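Local atomic coordinates of filamentous hemagglutinin (Bordetella pertussis, PDB entry 1RWR), a protein that probably serves as a secreted adhesin, its amino-terminal beta-helical domain directing export through the two-partner secretion pathway. Residues Q177-N191 against M225-S237. Numbering follows the deposited sequence.
Sequences QGKPLADIAVVAGAN and MYGKHITLVSSDS
Asp183 meets His229 through a carboxylate-imidazole hydrogen bond: ND1 of His229 donates to OD1 of Asp183 over 2.8 Å, with the acceptor close to the ring plane but the donor standing above the carboxylate plane, the two planes being 73° apart. His229 N adds a weak bond to the same oxygen. At the other end, Asp236 OD1 takes the backbone N of Ala190 on its syn side, though tilted out of the carboxylate plane, at 2.9 Å and nearly straight (173°), while Asp236 OD2 pairs with Arg165. Between these ends, strands 183-188 and 229-234 run parallel, their axes 4.6 Å apart, with backbone bonds alternating in direction: Ile184 N to His229 O, Thr231 N to Ile184 O, and so on to Ala188 N to Val233 O (2.7 Å). Packing follows on the face of Ile184 and Val186, where Leu232 CD2 lies 3.8 Å from Val186 CB, the side chains side by side. Ahead of strand 183-188, with CG turned anti to the backbone N (chi1 -166°), Leu181 reaches across to Tyr226 and lays CD1 over one face of its ring in a CH-pi contact, 4.0 Å from the centroid. The pairing joins successive rungs of the right-handed beta-helix: strand 159-164 flanks 183-188, 252-257 follows 229-234, and Val186 and Ala188 pack inward on strand 215-219.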
loop_
_atom_site.group_PDB
_atom_site.type_symbol
_atom_site.label_atom_id
_atom_site.label_comp_id
_atom_site.label_asym_id
_atom_site.label_seq_id
_atom_site.Cartn_x
_atom_site.Cartn_y
_atom_site.Cartn_z
ATOM N N GLN A 177 -10.061 16.431 3.047
ATOM C CA GLN A 177 -10.903 17.245 2.210
ATOM C C GLN A 177 -10.127 18.499 1.781
ATOM O O GLN A 177 -9.551 19.210 2.606
ATOM C CB GLN A 177 -12.201 17.593 2.993
ATOM C CG GLN A 177 -13.339 18.076 2.104
ATOM C CD GLN A 177 -14.074 16.922 1.495
ATOM O OE1 GLN A 177 -13.930 16.652 0.290
ATOM N NE2 GLN A 177 -14.803 16.202 2.313
ATOM N N GLY A 178 -10.054 18.717 0.472
ATOM C CA GLY A 178 -9.336 19.863 -0.065
ATOM C C GLY A 178 -7.816 19.827 -0.083
ATOM O O GLY A 178 -7.188 20.802 -0.531
ATOM N N LYS A 179 -7.220 18.725 0.367
ATOM C CA LYS A 179 -5.756 18.583 0.463
ATOM C C LYS A 179 -5.275 17.770 -0.748
ATOM O O LYS A 179 -6.093 17.324 -1.554
ATOM C CB LYS A 179 -5.377 17.900 1.782
ATOM C CG LYS A 179 -4.929 18.816 2.917
ATOM C CD LYS A 179 -5.439 20.216 2.805
ATOM C CE LYS A 179 -5.243 20.970 4.104
ATOM N NZ LYS A 179 -6.547 21.224 4.726
ATOM N N PRO A 180 -3.955 17.634 -0.919
ATOM C CA PRO A 180 -3.430 16.930 -2.101
ATOM C C PRO A 180 -3.924 15.516 -2.098
ATOM O O PRO A 180 -3.698 14.808 -1.108
ATOM C CB PRO A 180 -1.905 17.003 -1.920
ATOM C CG PRO A 180 -1.706 18.196 -1.010
ATOM C CD PRO A 180 -2.864 18.117 -0.049
ATOM N N LEU A 181 -4.625 15.122 -3.162
ATOM C CA LEU A 181 -5.268 13.808 -3.159
ATOM C C LEU A 181 -4.391 12.737 -3.771
ATOM O O LEU A 181 -3.918 12.870 -4.895
ATOM C CB LEU A 181 -6.542 13.885 -3.927
ATOM C CG LEU A 181 -7.647 12.870 -3.934
ATOM C CD1 LEU A 181 -8.065 12.320 -2.589
ATOM C CD2 LEU A 181 -8.851 13.580 -4.578
ATOM N N ALA A 182 -4.197 11.668 -3.023
ATOM C CA ALA A 182 -3.449 10.505 -3.519
ATOM C C ALA A 182 -4.265 9.681 -4.495
ATOM O O ALA A 182 -5.474 9.544 -4.355
ATOM C CB ALA A 182 -3.037 9.634 -2.362
ATOM N N ASP A 183 -3.611 9.102 -5.479
ATOM C CA ASP A 183 -4.188 7.970 -6.199
ATOM C C ASP A 183 -4.226 6.746 -5.284
ATOM O O ASP A 183 -3.462 6.641 -4.316
ATOM C CB ASP A 183 -3.321 7.565 -7.379
ATOM C CG ASP A 183 -3.356 8.508 -8.511
ATOM O OD1 ASP A 183 -4.239 9.355 -8.646
ATOM O OD2 ASP A 183 -2.442 8.449 -9.375
ATOM N N ILE A 184 -5.155 5.852 -5.568
ATOM C CA ILE A 184 -5.298 4.603 -4.816
ATOM C C ILE A 184 -5.303 3.469 -5.833
ATOM O O ILE A 184 -6.056 3.509 -6.858
ATOM C CB ILE A 184 -6.604 4.580 -4.040
ATOM C CG1 ILE A 184 -6.676 5.715 -3.014
ATOM C CG2 ILE A 184 -6.785 3.198 -3.387
ATOM C CD1 ILE A 184 -8.066 5.925 -2.418
ATOM N N ALA A 185 -4.468 2.465 -5.607
ATOM C CA ALA A 185 -4.538 1.225 -6.382
ATOM C C ALA A 185 -4.549 0.061 -5.434
ATOM O O ALA A 185 -3.754 0.024 -4.490
ATOM C CB ALA A 185 -3.381 1.122 -7.340
ATOM N N VAL A 186 -5.482 -0.858 -5.660
ATOM C CA VAL A 186 -5.555 -2.106 -4.917
ATOM C C VAL A 186 -5.424 -3.208 -5.984
ATOM O O VAL A 186 -6.214 -3.256 -6.952
ATOM C CB VAL A 186 -6.873 -2.254 -4.156
ATOM C CG1 VAL A 186 -6.927 -3.613 -3.445
ATOM C CG2 VAL A 186 -7.074 -1.146 -3.172
ATOM N N VAL A 187 -4.388 -4.031 -5.855
ATOM C CA VAL A 187 -4.031 -5.028 -6.877
ATOM C C VAL A 187 -3.960 -6.372 -6.176
ATOM O O VAL A 187 -3.064 -6.603 -5.318
ATOM C CB VAL A 187 -2.699 -4.682 -7.523
ATOM C CG1 VAL A 187 -2.235 -5.786 -8.493
ATOM C CG2 VAL A 187 -2.780 -3.310 -8.215
ATOM N N ALA A 188 -4.925 -7.240 -6.484
ATOM C CA ALA A 188 -5.019 -8.549 -5.865
ATOM C C ALA A 188 -4.725 -9.654 -6.843
ATOM O O ALA A 188 -4.903 -9.478 -8.063
ATOM C CB ALA A 188 -6.395 -8.747 -5.244
ATOM N N GLY A 189 -4.258 -10.773 -6.324
ATOM C CA GLY A 189 -3.981 -11.960 -7.133
ATOM C C GLY A 189 -2.496 -12.277 -7.190
ATOM O O GLY A 189 -1.672 -11.598 -6.586
ATOM N N ALA A 190 -2.188 -13.362 -7.887
ATOM C CA ALA A 190 -0.819 -13.793 -8.077
ATOM C C ALA A 190 -0.250 -12.988 -9.216
ATOM O O ALA A 190 -0.603 -13.185 -10.382
ATOM C CB ALA A 190 -0.754 -15.292 -8.341
ATOM N N ASN A 191 0.566 -12.025 -8.839
ATOM C CA ASN A 191 1.125 -11.052 -9.766
ATOM C C ASN A 191 2.563 -10.743 -9.472
ATOM O O ASN A 191 2.986 -10.741 -8.334
ATOM C CB ASN A 191 0.374 -9.707 -9.674
ATOM C CG ASN A 191 -1.049 -9.765 -10.204
ATOM O OD1 ASN A 191 -1.279 -10.038 -11.372
ATOM N ND2 ASN A 191 -2.012 -9.487 -9.326
ATOM N N MET A 225 -13.705 4.791 -0.364
ATOM C CA MET A 225 -12.441 5.308 -0.890
ATOM C C MET A 225 -12.631 6.627 -1.612
ATOM O O MET A 225 -13.629 6.820 -2.329
ATOM C CB MET A 225 -11.813 4.304 -1.834
ATOM C CG MET A 225 -11.618 2.944 -1.246
ATOM S SD MET A 225 -10.840 1.801 -2.459
ATOM C CE MET A 225 -12.002 1.085 -3.026
ATOM N N TYR A 226 -11.652 7.514 -1.427
ATOM C CA TYR A 226 -11.608 8.813 -2.089
ATOM C C TYR A 226 -10.180 9.028 -2.586
ATOM O O TYR A 226 -9.248 9.138 -1.799
ATOM C CB TYR A 226 -12.088 9.864 -1.127
ATOM C CG TYR A 226 -12.012 11.305 -1.603
ATOM C CD1 TYR A 226 -12.621 11.690 -2.789
ATOM C CD2 TYR A 226 -11.379 12.281 -0.847
ATOM C CE1 TYR A 226 -12.560 13.011 -3.243
ATOM C CE2 TYR A 226 -11.309 13.614 -1.302
ATOM C CZ TYR A 226 -11.920 13.949 -2.509
ATOM O OH TYR A 226 -11.928 15.234 -3.009
ATOM N N GLY A 227 -10.004 9.043 -3.907
ATOM C CA GLY A 227 -8.689 9.133 -4.503
ATOM C C GLY A 227 -8.733 9.823 -5.848
ATOM O O GLY A 227 -9.786 9.893 -6.494
ATOM N N LYS A 228 -7.596 10.388 -6.245
ATOM C CA LYS A 228 -7.493 11.172 -7.477
ATOM C C LYS A 228 -7.865 10.323 -8.684
ATOM O O LYS A 228 -8.647 10.727 -9.526
ATOM C CB LYS A 228 -6.073 11.789 -7.600
ATOM C CG LYS A 228 -5.862 12.640 -8.825
ATOM C CD LYS A 228 -4.602 13.462 -8.712
ATOM C CE LYS A 228 -3.367 12.611 -8.800
ATOM N NZ LYS A 228 -2.190 13.457 -8.494
ATOM N N HIS A 229 -7.269 9.146 -8.760
ATOM C CA HIS A 229 -7.715 8.043 -9.557
ATOM C C HIS A 229 -7.771 6.861 -8.610
ATOM O O HIS A 229 -6.884 6.711 -7.759
ATOM C CB HIS A 229 -6.731 7.696 -10.681
ATOM C CG HIS A 229 -6.364 8.864 -11.542
ATOM N ND1 HIS A 229 -5.341 9.723 -11.212
ATOM C CD2 HIS A 229 -6.873 9.318 -12.717
ATOM C CE1 HIS A 229 -5.240 10.666 -12.137
ATOM N NE2 HIS A 229 -6.171 10.456 -13.050
ATOM N N ILE A 230 -8.784 6.035 -8.768
ATOM C CA ILE A 230 -8.932 4.778 -8.015
ATOM C C ILE A 230 -8.905 3.620 -9.008
ATOM O O ILE A 230 -9.635 3.625 -10.024
ATOM C CB ILE A 230 -10.258 4.756 -7.240
ATOM C CG1 ILE A 230 -10.349 5.916 -6.255
ATOM C CG2 ILE A 230 -10.429 3.431 -6.475
ATOM C CD1 ILE A 230 -11.694 6.014 -5.589
ATOM N N THR A 231 -8.053 2.643 -8.738
ATOM C CA THR A 231 -7.940 1.469 -9.557
ATOM C C THR A 231 -8.017 0.229 -8.668
ATOM O O THR A 231 -7.265 0.122 -7.706
ATOM C CB THR A 231 -6.617 1.482 -10.276
ATOM O OG1 THR A 231 -6.533 2.664 -11.088
ATOM C CG2 THR A 231 -6.498 0.290 -11.235
ATOM N N LEU A 232 -8.921 -0.686 -9.008
ATOM C CA LEU A 232 -9.041 -1.989 -8.368
ATOM C C LEU A 232 -8.834 -3.076 -9.399
ATOM O O LEU A 232 -9.518 -3.098 -10.432
ATOM C CB LEU A 232 -10.390 -2.153 -7.658
ATOM C CG LEU A 232 -10.898 -0.998 -6.753
ATOM C CD1 LEU A 232 -12.329 -1.326 -6.299
ATOM C CD2 LEU A 232 -10.025 -0.769 -5.576
ATOM N N VAL A 233 -7.882 -3.960 -9.126
ATOM C CA VAL A 233 -7.492 -4.992 -10.044
ATOM C C VAL A 233 -7.433 -6.329 -9.303
ATOM O O VAL A 233 -6.838 -6.415 -8.238
ATOM C CB VAL A 233 -6.118 -4.702 -10.681
ATOM C CG1 VAL A 233 -5.642 -5.926 -11.501
ATOM C CG2 VAL A 233 -6.166 -3.432 -11.537
ATOM N N SER A 234 -8.043 -7.358 -9.894
ATOM C CA SER A 234 -7.988 -8.718 -9.406
ATOM C C SER A 234 -7.627 -9.580 -10.604
ATOM O O SER A 234 -8.318 -9.552 -11.629
ATOM C CB SER A 234 -9.355 -9.127 -8.862
ATOM O OG SER A 234 -9.361 -10.475 -8.474
ATOM N N SER A 235 -6.528 -10.301 -10.513
ATOM C CA SER A 235 -6.037 -11.030 -11.671
ATOM C C SER A 235 -6.287 -12.553 -11.639
ATOM O O SER A 235 -6.207 -13.196 -12.698
ATOM C CB SER A 235 -4.553 -10.657 -11.891
ATOM O OG SER A 235 -3.872 -11.070 -10.777
ATOM N N ASP A 236 -6.623 -13.133 -10.488
ATOM C CA ASP A 236 -6.839 -14.601 -10.415
ATOM C C ASP A 236 -8.171 -14.994 -11.064
ATOM O O ASP A 236 -9.223 -14.453 -10.717
ATOM C CB ASP A 236 -6.826 -15.131 -8.990
ATOM C CG ASP A 236 -5.460 -15.024 -8.316
ATOM O OD1 ASP A 236 -4.442 -14.734 -9.022
ATOM O OD2 ASP A 236 -5.333 -15.242 -7.102
ATOM N N SER A 237 -8.135 -15.966 -11.976
ATOM C CA SER A 237 -9.342 -16.364 -12.703
ATOM C C SER A 237 -10.420 -16.860 -11.728
ATOM O O SER A 237 -10.169 -17.652 -10.813
ATOM C CB SER A 237 -9.021 -17.446 -13.728
ATOM O OG SER A 237 -10.200 -17.885 -14.394
HETATM O O HOH W 1 -1.624 12.187 -6.366
HETATM O O HOH W 2 -1.668 14.329 -5.490
HETATM O O HOH W 3 -6.494 9.450 -1.607
HETATM O O HOH W 4 -4.986 4.398 -9.197
HETATM O O HOH W 5 -3.059 -13.996 -11.227
#